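Local atomic coordinates of uncharacterized protein (Burkholderia xenovorans, PDB entry 5KAK), a protein that is of unknown function but belongs to the NipSnap family and has a ferredoxin-like fold consistent with the dimeric alpha-beta barrel superfamily. Residues R14-R19 with V59-G64; L42-G47 with P111-L116. All blocks are in the same frame, centred on the assembly; numbering follows the deposited sequence.

Contact 1: residues R14-R19 with V59-G64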
ATOM      1  N   ARG E  14       8.164  12.459 -11.149  1.00 13.76           N
ATOM      2  CA  ARG E  14       8.613  12.492  -9.769  1.00 12.61           C
ATOM      3  C   ARG E  14       7.424  12.866  -8.895  1.00 14.58           C
ATOM      4  O   ARG E  14       6.662  13.781  -9.227  1.00 12.62           O
ATOM      5  CB  ARG E  14       9.791  13.471  -9.586  1.00 12.91           C
ATOM      6  CG  ARG E  14      11.010  13.028 -10.395  1.00 13.81           C
ATOM      7  CD  ARG E  14      12.170  13.982 -10.220  1.00 14.36           C
ATOM      8  NE  ARG E  14      12.740  13.958  -8.877  1.00 15.15           N
ATOM      9  CZ  ARG E  14      13.659  13.082  -8.461  1.00 19.49           C
ATOM     10  NH1 ARG E  14      14.100  12.129  -9.265  1.00 18.60           N
ATOM     11  NH2 ARG E  14      14.150  13.166  -7.232  1.00 13.72           N
ATOM     12  N   ILE E  15       7.239  12.117  -7.818  1.00 11.35           N
ATOM     13  CA  ILE E  15       6.072  12.241  -6.950  1.00 10.84           C
ATOM     14  C   ILE E  15       6.591  12.410  -5.528  1.00 12.03           C
ATOM     15  O   ILE E  15       7.182  11.475  -4.970  1.00 10.78           O
ATOM     16  CB  ILE E  15       5.158  11.010  -7.056  1.00 10.98           C
ATOM     17  CG1 ILE E  15       4.722  10.754  -8.511  1.00 11.67           C
ATOM     18  CG2 ILE E  15       3.990  11.146  -6.108  1.00 11.59           C
ATOM     19  CD1 ILE E  15       4.083   9.378  -8.714  1.00 17.26           C
ATOM     20  N   TYR E  16       6.421  13.606  -4.951  1.00 12.50           N
ATOM     21  CA  TYR E  16       6.870  13.867  -3.590  1.00 15.03           C
ATOM     22  C   TYR E  16       5.682  14.012  -2.658  1.00 11.19           C
ATOM     23  O   TYR E  16       4.757  14.792  -2.926  1.00 11.80           O
ATOM     24  CB  TYR E  16       7.713  15.135  -3.491  1.00 10.78           C
ATOM     25  CG  TYR E  16       8.951  15.223  -4.342  1.00 11.17           C
ATOM     26  CD1 TYR E  16       9.535  14.096  -4.929  1.00 10.76           C
ATOM     27  CD2 TYR E  16       9.558  16.443  -4.517  1.00 14.66           C
ATOM     28  CE1 TYR E  16      10.683  14.219  -5.694  1.00 11.46           C
ATOM     29  CE2 TYR E  16      10.693  16.576  -5.265  1.00 14.27           C
ATOM     30  CZ  TYR E  16      11.253  15.469  -5.860  1.00 17.10           C
ATOM     31  OH  TYR E  16      12.395  15.667  -6.611  1.00 14.77           O
ATOM     32  N   ASP E  17       5.701  13.263  -1.568  1.00  9.16           N
ATOM     33  CA  ASP E  17       4.727  13.464  -0.509  1.00  9.00           C
ATOM     34  C   ASP E  17       5.320  14.420   0.516  1.00  9.74           C
ATOM     35  O   ASP E  17       6.452  14.234   0.955  1.00 13.98           O
ATOM     36  CB  ASP E  17       4.348  12.144   0.136  1.00 13.11           C
ATOM     37  CG  ASP E  17       3.698  11.189  -0.842  1.00 14.51           C
ATOM     38  OD1 ASP E  17       2.672  11.565  -1.441  1.00 15.83           O
ATOM     39  OD2 ASP E  17       4.233  10.079  -1.027  1.00 14.31           O
ATOM     40  N   LEU E  18       4.545  15.431   0.892  1.00 10.51           N
ATOM     41  CA  LEU E  18       5.010  16.520   1.739  1.00  9.07           C
ATOM     42  C   LEU E  18       4.383  16.446   3.123  1.00 10.52           C
ATOM     43  O   LEU E  18       3.376  15.771   3.332  1.00 12.85           O
ATOM     44  CB  LEU E  18       4.672  17.874   1.100  1.00  9.41           C
ATOM     45  CG  LEU E  18       5.246  18.021  -0.310  1.00 10.10           C
ATOM     46  CD1 LEU E  18       4.871  19.352  -0.922  1.00 10.33           C
ATOM     47  CD2 LEU E  18       6.742  17.898  -0.224  1.00 11.55           C
ATOM     48  N   ARG E  19       4.986  17.190   4.063  1.00 12.79           N
ATOM     49  CA  ARG E  19       4.389  17.453   5.363  1.00 13.91           C
ATOM     50  C   ARG E  19       2.972  17.982   5.142  1.00 16.85           C
ATOM     51  O   ARG E  19       2.719  18.668   4.143  1.00 13.23           O
ATOM     52  CB  ARG E  19       5.269  18.465   6.115  1.00 15.34           C
ATOM     53  CG  ARG E  19       4.692  19.044   7.387  1.00 30.47           C
ATOM     54  CD  ARG E  19       5.642  20.080   7.964  1.00 27.90           C
ATOM     55  NE  ARG E  19       5.549  21.381   7.298  1.00 28.89           N
ATOM     56  CZ  ARG E  19       6.463  22.342   7.425  1.00 35.73           C
ATOM     57  NH1 ARG E  19       7.539  22.129   8.172  1.00 34.88           N
ATOM     58  NH2 ARG E  19       6.311  23.510   6.804  1.00 30.29           N
ATOM     59  N   VAL E  59       3.175  16.587  -4.477  1.00  8.91           N
ATOM     60  CA  VAL E  59       3.558  17.316  -5.672  1.00 10.17           C
ATOM     61  C   VAL E  59       3.975  16.298  -6.719  1.00 10.59           C
ATOM     62  O   VAL E  59       4.613  15.276  -6.409  1.00 10.18           O
ATOM     63  CB  VAL E  59       4.661  18.369  -5.414  1.00 14.16           C
ATOM     64  CG1 VAL E  59       4.126  19.497  -4.559  1.00 18.69           C
ATOM     65  CG2 VAL E  59       5.847  17.758  -4.749  1.00 17.55           C
ATOM     66  N   VAL E  60       3.588  16.573  -7.956  1.00  8.67           N
ATOM     67  CA  VAL E  60       3.793  15.679  -9.088  1.00  9.12           C
ATOM     68  C   VAL E  60       4.427  16.492 -10.207  1.00 14.77           C
ATOM     69  O   VAL E  60       3.838  17.478 -10.659  1.00 15.32           O
ATOM     70  CB  VAL E  60       2.470  15.053  -9.557  1.00 13.43           C
ATOM     71  CG1 VAL E  60       2.673  14.225 -10.823  1.00 14.60           C
ATOM     72  CG2 VAL E  60       1.862  14.209  -8.468  1.00 13.99           C
ATOM     73  N   HIS E  61       5.621  16.086 -10.660  1.00 13.16           N
ATOM     74  CA  HIS E  61       6.266  16.837 -11.735  1.00  9.17           C
ATOM     75  C   HIS E  61       6.850  15.887 -12.773  1.00 12.16           C
ATOM     76  O   HIS E  61       7.386  14.826 -12.438  1.00 12.27           O
ATOM     77  CB  HIS E  61       7.342  17.858 -11.206  1.00  9.43           C
ATOM     78  CG  HIS E  61       8.220  17.359 -10.096  1.00 14.32           C
ATOM     79  ND1 HIS E  61       9.592  17.288 -10.212  1.00 15.92           N
ATOM     80  CD2 HIS E  61       7.931  16.972  -8.830  1.00 13.39           C
ATOM     81  CE1 HIS E  61      10.109  16.845  -9.079  1.00 16.22           C
ATOM     82  NE2 HIS E  61       9.123  16.653  -8.220  1.00 15.59           N
ATOM     83  N   LEU E  62       6.707  16.259 -14.042  1.00 11.79           N
ATOM     84  CA  LEU E  62       7.143  15.427 -15.159  1.00  9.68           C
ATOM     85  C   LEU E  62       8.154  16.195 -15.990  1.00  7.87           C
ATOM     86  O   LEU E  62       7.862  17.304 -16.450  1.00 11.66           O
ATOM     87  CB  LEU E  62       5.971  15.017 -16.044  1.00 16.19           C
ATOM     88  CG  LEU E  62       4.998  13.969 -15.533  1.00 20.81           C
ATOM     89  CD1 LEU E  62       4.107  14.534 -14.461  1.00 18.71           C
ATOM     90  CD2 LEU E  62       4.184  13.396 -16.691  1.00 22.07           C
ATOM     91  N   TRP E  63       9.306  15.575 -16.215  1.00 12.95           N
ATOM     92  CA  TRP E  63      10.412  16.128 -16.988  1.00 15.46           C
ATOM     93  C   TRP E  63      10.713  15.249 -18.199  1.00 10.82           C
ATOM     94  O   TRP E  63      10.819  14.021 -18.074  1.00 14.85           O
ATOM     95  CB  TRP E  63      11.652  16.225 -16.117  1.00 13.62           C
ATOM     96  CG  TRP E  63      11.453  17.103 -14.936  1.00 14.35           C
ATOM     97  CD1 TRP E  63      10.973  16.741 -13.717  1.00 11.22           C
ATOM     98  CD2 TRP E  63      11.739  18.499 -14.866  1.00 21.05           C
ATOM     99  NE1 TRP E  63      10.947  17.836 -12.878  1.00 16.91           N
ATOM    100  CE2 TRP E  63      11.410  18.929 -13.566  1.00 21.01           C
ATOM    101  CE3 TRP E  63      12.241  19.435 -15.783  1.00 20.27           C
ATOM    102  CZ2 TRP E  63      11.562  20.255 -13.157  1.00 18.06           C
ATOM    103  CZ3 TRP E  63      12.404  20.748 -15.375  1.00 21.93           C
ATOM    104  CH2 TRP E  63      12.066  21.148 -14.074  1.00 19.18           C
ATOM    105  N   GLY E  64      10.889  15.879 -19.355  1.00 14.44           N
ATOM    106  CA  GLY E  64      11.166  15.168 -20.592  1.00 16.29           C
ATOM    107  C   GLY E  64      12.641  15.218 -20.953  1.00 15.72           C
ATOM    108  O   GLY E  64      13.305  16.234 -20.756  1.00 13.77           O
TER
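Val-59 faces Tyr-16 in an antiparallel hydrogen-bonded pair: Val-59 N donates a hydrogen bond to Tyr-16 O (2.9 Å) and Tyr-16 N donates one to Val-59 O. The valine's two methyls divide the work. CG2 lies 3.5 Å from Tyr-16 CB, whereas CG1 meets Leu-18 CD1 at 3.7 Å. Val-60 stands beside Ile-15 in the non-hydrogen-bonded pair, on the face opposite Tyr-16 and Val-59, and the side chains there barely meet, with 4.4 Å between Val-60 CG2 and Ile-15 CG2. Val-60 CA makes a CA-H...O contact with Arg-14 O at 3.4 Å. His-61 closes a second hydrogen-bonded pair with Arg-14, where Arg-14 N reaches His-61 O at 2.8 Å in a nearly straight bond (177°). The imidazole is the hub of this face. Its chi1 of 41° holds CG between backbone N and carbonyl carbon; Arg-14 CB sits over one ring face, 3.6 Å from the centroid, a CH-pi contact. The imidazole edge meets the Tyr-16 ring face in a T-shaped pair (planes at 80°), with NE2 3.3 Å from Tyr-16 CE2. Two residues on, Trp-63 NE1 donates to His-61 ND1 in the plane of both rings, which fixes the imidazole's rotation. Arg-14, bent at chi3, grips Tyr-16 OH side-on through NE and NH2, while NH1 forms a salt bridge with Glu-12. Strands 10-18 and 58-65 are the central pair of the four-stranded antiparallel sheet: Tyr-48 of strand 45-51 stacks on His-61, Met-99 of strand 96-106 touches Arg-14 and Tyr-16, and Phe-26 of helix 23-42 packs on Val-59 and Leu-18.

Contact 2: residues L42-G47 with P111-L116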
ATOM      1  N   LEU E  42      17.580  21.162 -16.345  1.00 19.97           N
ATOM      2  CA  LEU E  42      16.922  19.920 -16.743  1.00 17.61           C
ATOM      3  C   LEU E  42      16.334  20.034 -18.145  1.00 20.47           C
ATOM      4  O   LEU E  42      16.424  19.090 -18.938  1.00 20.66           O
ATOM      5  CB  LEU E  42      15.859  19.539 -15.714  1.00 16.84           C
ATOM      6  CG  LEU E  42      16.466  19.152 -14.362  1.00 16.26           C
ATOM      7  CD1 LEU E  42      15.444  18.475 -13.423  1.00 16.34           C
ATOM      8  CD2 LEU E  42      17.715  18.281 -14.552  1.00 20.35           C
ATOM      9  N   GLY E  43      15.719  21.164 -18.471  1.00 18.11           N
ATOM     10  CA  GLY E  43      15.427  21.417 -19.869  1.00 21.96           C
ATOM     11  C   GLY E  43      13.970  21.467 -20.272  1.00 23.82           C
ATOM     12  O   GLY E  43      13.529  22.445 -20.884  1.00 22.11           O
ATOM     13  N   ARG E  44      13.200  20.419 -19.944  1.00 17.86           N
ATOM     14  CA  ARG E  44      11.886  20.199 -20.554  1.00 20.97           C
ATOM     15  C   ARG E  44      10.858  19.849 -19.481  1.00 17.79           C
ATOM     16  O   ARG E  44      10.534  18.678 -19.273  1.00 20.96           O
ATOM     17  CB  ARG E  44      11.978  19.118 -21.628  1.00 18.41           C
ATOM     18  CG  ARG E  44      12.980  19.456 -22.742  1.00 20.82           C
ATOM     19  CD  ARG E  44      13.042  18.331 -23.739  1.00 20.40           C
ATOM     20  NE  ARG E  44      13.795  18.664 -24.941  1.00 31.67           N
ATOM     21  CZ  ARG E  44      15.079  18.391 -25.115  1.00 32.93           C
ATOM     22  NH1 ARG E  44      15.769  17.794 -24.149  1.00 30.55           N
ATOM     23  NH2 ARG E  44      15.669  18.710 -26.259  1.00 37.09           N
ATOM     24  N   LEU E  45      10.331  20.874 -18.816  1.00 17.84           N
ATOM     25  CA  LEU E  45       9.227  20.672 -17.882  1.00 15.39           C
ATOM     26  C   LEU E  45       7.938  20.416 -18.653  1.00 18.79           C
ATOM     27  O   LEU E  45       7.502  21.256 -19.452  1.00 22.19           O
ATOM     28  CB  LEU E  45       9.077  21.881 -16.953  1.00 15.12           C
ATOM     29  CG  LEU E  45       7.968  21.782 -15.896  1.00 18.64           C
ATOM     30  CD1 LEU E  45       8.136  20.536 -15.020  1.00 22.43           C
ATOM     31  CD2 LEU E  45       7.937  23.063 -15.045  1.00 18.82           C
ATOM     32  N   ILE E  46       7.332  19.250 -18.424  1.00 21.00           N
ATOM     33  CA  ILE E  46       6.022  18.938 -18.984  1.00 20.25           C
ATOM     34  C   ILE E  46       4.896  19.434 -18.082  1.00 19.45           C
ATOM     35  O   ILE E  46       3.865  19.907 -18.565  1.00 17.32           O
ATOM     36  CB  ILE E  46       5.922  17.421 -19.242  1.00 14.97           C
ATOM     37  CG1 ILE E  46       6.900  17.016 -20.355  1.00 18.68           C
ATOM     38  CG2 ILE E  46       4.484  17.009 -19.569  1.00 14.75           C
ATOM     39  CD1 ILE E  46       7.175  15.541 -20.423  1.00 20.47           C
ATOM     40  N   GLY E  47       5.076  19.364 -16.769  1.00 17.83           N
ATOM     41  CA  GLY E  47       4.056  19.792 -15.832  1.00 14.16           C
ATOM     42  C   GLY E  47       4.556  19.711 -14.412  1.00 13.38           C
ATOM     43  O   GLY E  47       5.314  18.792 -14.076  1.00 16.50           O
ATOM     44  N   PRO E 111       2.201  13.590 -27.183  1.00 17.58           N
ATOM     45  CA  PRO E 111       2.859  14.790 -27.734  1.00 21.60           C
ATOM     46  C   PRO E 111       4.371  14.662 -27.715  1.00 21.51           C
ATOM     47  O   PRO E 111       4.938  13.895 -26.920  1.00 18.78           O
ATOM     48  CB  PRO E 111       2.391  15.916 -26.794  1.00 24.06           C
ATOM     49  CG  PRO E 111       1.115  15.441 -26.233  1.00 23.35           C
ATOM     50  CD  PRO E 111       1.238  13.932 -26.118  1.00 16.96           C
ATOM     51  N   PRO E 112       5.059  15.389 -28.591  1.00 27.28           N
ATOM     52  CA  PRO E 112       6.525  15.417 -28.548  1.00 29.46           C
ATOM     53  C   PRO E 112       7.032  16.204 -27.346  1.00 20.27           C
ATOM     54  O   PRO E 112       6.279  16.850 -26.616  1.00 23.86           O
ATOM     55  CB  PRO E 112       6.902  16.099 -29.865  1.00 36.31           C
ATOM     56  CG  PRO E 112       5.720  16.954 -30.184  1.00 30.35           C
ATOM     57  CD  PRO E 112       4.524  16.171 -29.719  1.00 30.02           C
ATOM     58  N   LEU E 113       8.345  16.141 -27.158  1.00 29.52           N
ATOM     59  CA  LEU E 113       8.978  16.804 -26.025  1.00 33.06           C
ATOM     60  C   LEU E 113       8.724  18.309 -26.071  1.00 32.00           C
ATOM     61  O   LEU E 113       8.672  18.897 -27.160  1.00 33.63           O
ATOM     62  CB  LEU E 113      10.487  16.539 -26.034  1.00 35.90           C
ATOM     63  CG  LEU E 113      11.000  15.231 -25.426  1.00 34.33           C
ATOM     64  CD1 LEU E 113      12.516  15.138 -25.519  1.00 32.67           C
ATOM     65  CD2 LEU E 113      10.557  15.126 -23.995  1.00 35.26           C
ATOM     66  N   PRO E 114       8.550  18.957 -24.920  1.00 26.32           N
ATOM     67  CA  PRO E 114       8.598  20.411 -24.898  1.00 26.16           C
ATOM     68  C   PRO E 114       9.943  20.885 -25.420  1.00 26.31           C
ATOM     69  O   PRO E 114      10.962  20.190 -25.270  1.00 27.58           O
ATOM     70  CB  PRO E 114       8.424  20.749 -23.409  1.00 24.31           C
ATOM     71  CG  PRO E 114       7.720  19.585 -22.835  1.00 27.11           C
ATOM     72  CD  PRO E 114       8.247  18.396 -23.593  1.00 26.74           C
ATOM     73  N   PRO E 115       9.981  22.041 -26.064  1.00 28.50           N
ATOM     74  CA  PRO E 115      11.278  22.595 -26.461  1.00 30.23           C
ATOM     75  C   PRO E 115      12.095  22.938 -25.227  1.00 25.84           C
ATOM     76  O   PRO E 115      11.550  23.159 -24.143  1.00 28.96           O
ATOM     77  CB  PRO E 115      10.903  23.847 -27.260  1.00 32.51           C
ATOM     78  CG  PRO E 115       9.541  24.215 -26.763  1.00 29.49           C
ATOM     79  CD  PRO E 115       8.861  22.923 -26.433  1.00 28.31           C
ATOM     80  N   LEU E 116      13.418  22.945 -25.395  1.00 27.53           N
ATOM     81  CA  LEU E 116      14.309  23.325 -24.304  1.00 28.06           C
ATOM     82  C   LEU E 116      13.990  24.730 -23.804  1.00 31.00           C
ATOM     83  O   LEU E 116      13.760  25.650 -24.594  1.00 28.71           O
ATOM     84  CB  LEU E 116      15.771  23.255 -24.754  1.00 34.09           C
ATOM     85  CG  LEU E 116      16.467  21.889 -24.744  1.00 37.21           C
ATOM     86  CD1 LEU E 116      17.858  21.995 -25.346  1.00 41.64           C
ATOM     87  CD2 LEU E 116      16.545  21.345 -23.332  1.00 27.15           C
TER
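Arg-44 runs extended from CG to NE between two leucines of the proline-rich loop. Leu-116 lies over one face of the guanidinium, its CD2 3.7 Å above the plane and over the centre, and the two side chains are inclined to each other. Leu-113 comes over the opposite face and runs at about a right angle to the arginine, its CD1 3.7 Å from Arg-44 CD. At the edge of the planar group, Pro-114 O lies 3.2 Å from Arg-44 NE, but the angle at hydrogen is 120° and the bond is weak. The stronger polar partner of Arg-44 is Glu-66, a salt bridge to NH2. This chain of contacts fastens the loop between strand 96-106 and helix 119-123 onto the turn from helix 23-42 into strand 45-51. Gly-43, the first residue beyond that helix, has positive phi (114°); there a CB would be jammed against Leu-42 O, and Leu-116 CD2 packs 3.6 Å from Gly-43 CA. Farther along, Ile-46 and Gly-47 both face Leu-62 in a classic beta bulge. Ile-46 crosses the Pro-114 ring at about a right angle, with Ile-46 CG1 3.7 Å from Pro-114 CG, and also packs against Ile-46 of a second subunit.

How the contacts relate
The centres of contacts 1 and 2 lie about 16 Å apart, yet the two meet on one antiparallel sheet, because strands 58-65 and 45-51 are neighbours in it. Ile-46 N lies 2.8 Å from Leu-62 O, a probable hydrogen bond, and Leu-113 CD2 packs 3.5 Å from Gly-64 CA. Along the chain the segments alternate, 14-19, 42-47, 59-64 and 111-116, so the two contacts interleave along the chain. Contact 1 joins the two inner strands; contact 2 secures the loop after strand 96-106 at the start of an outer one. Both touch the same second subunit, consistent with the sheet-to-sheet pairing of dimeric alpha-beta barrel proteins.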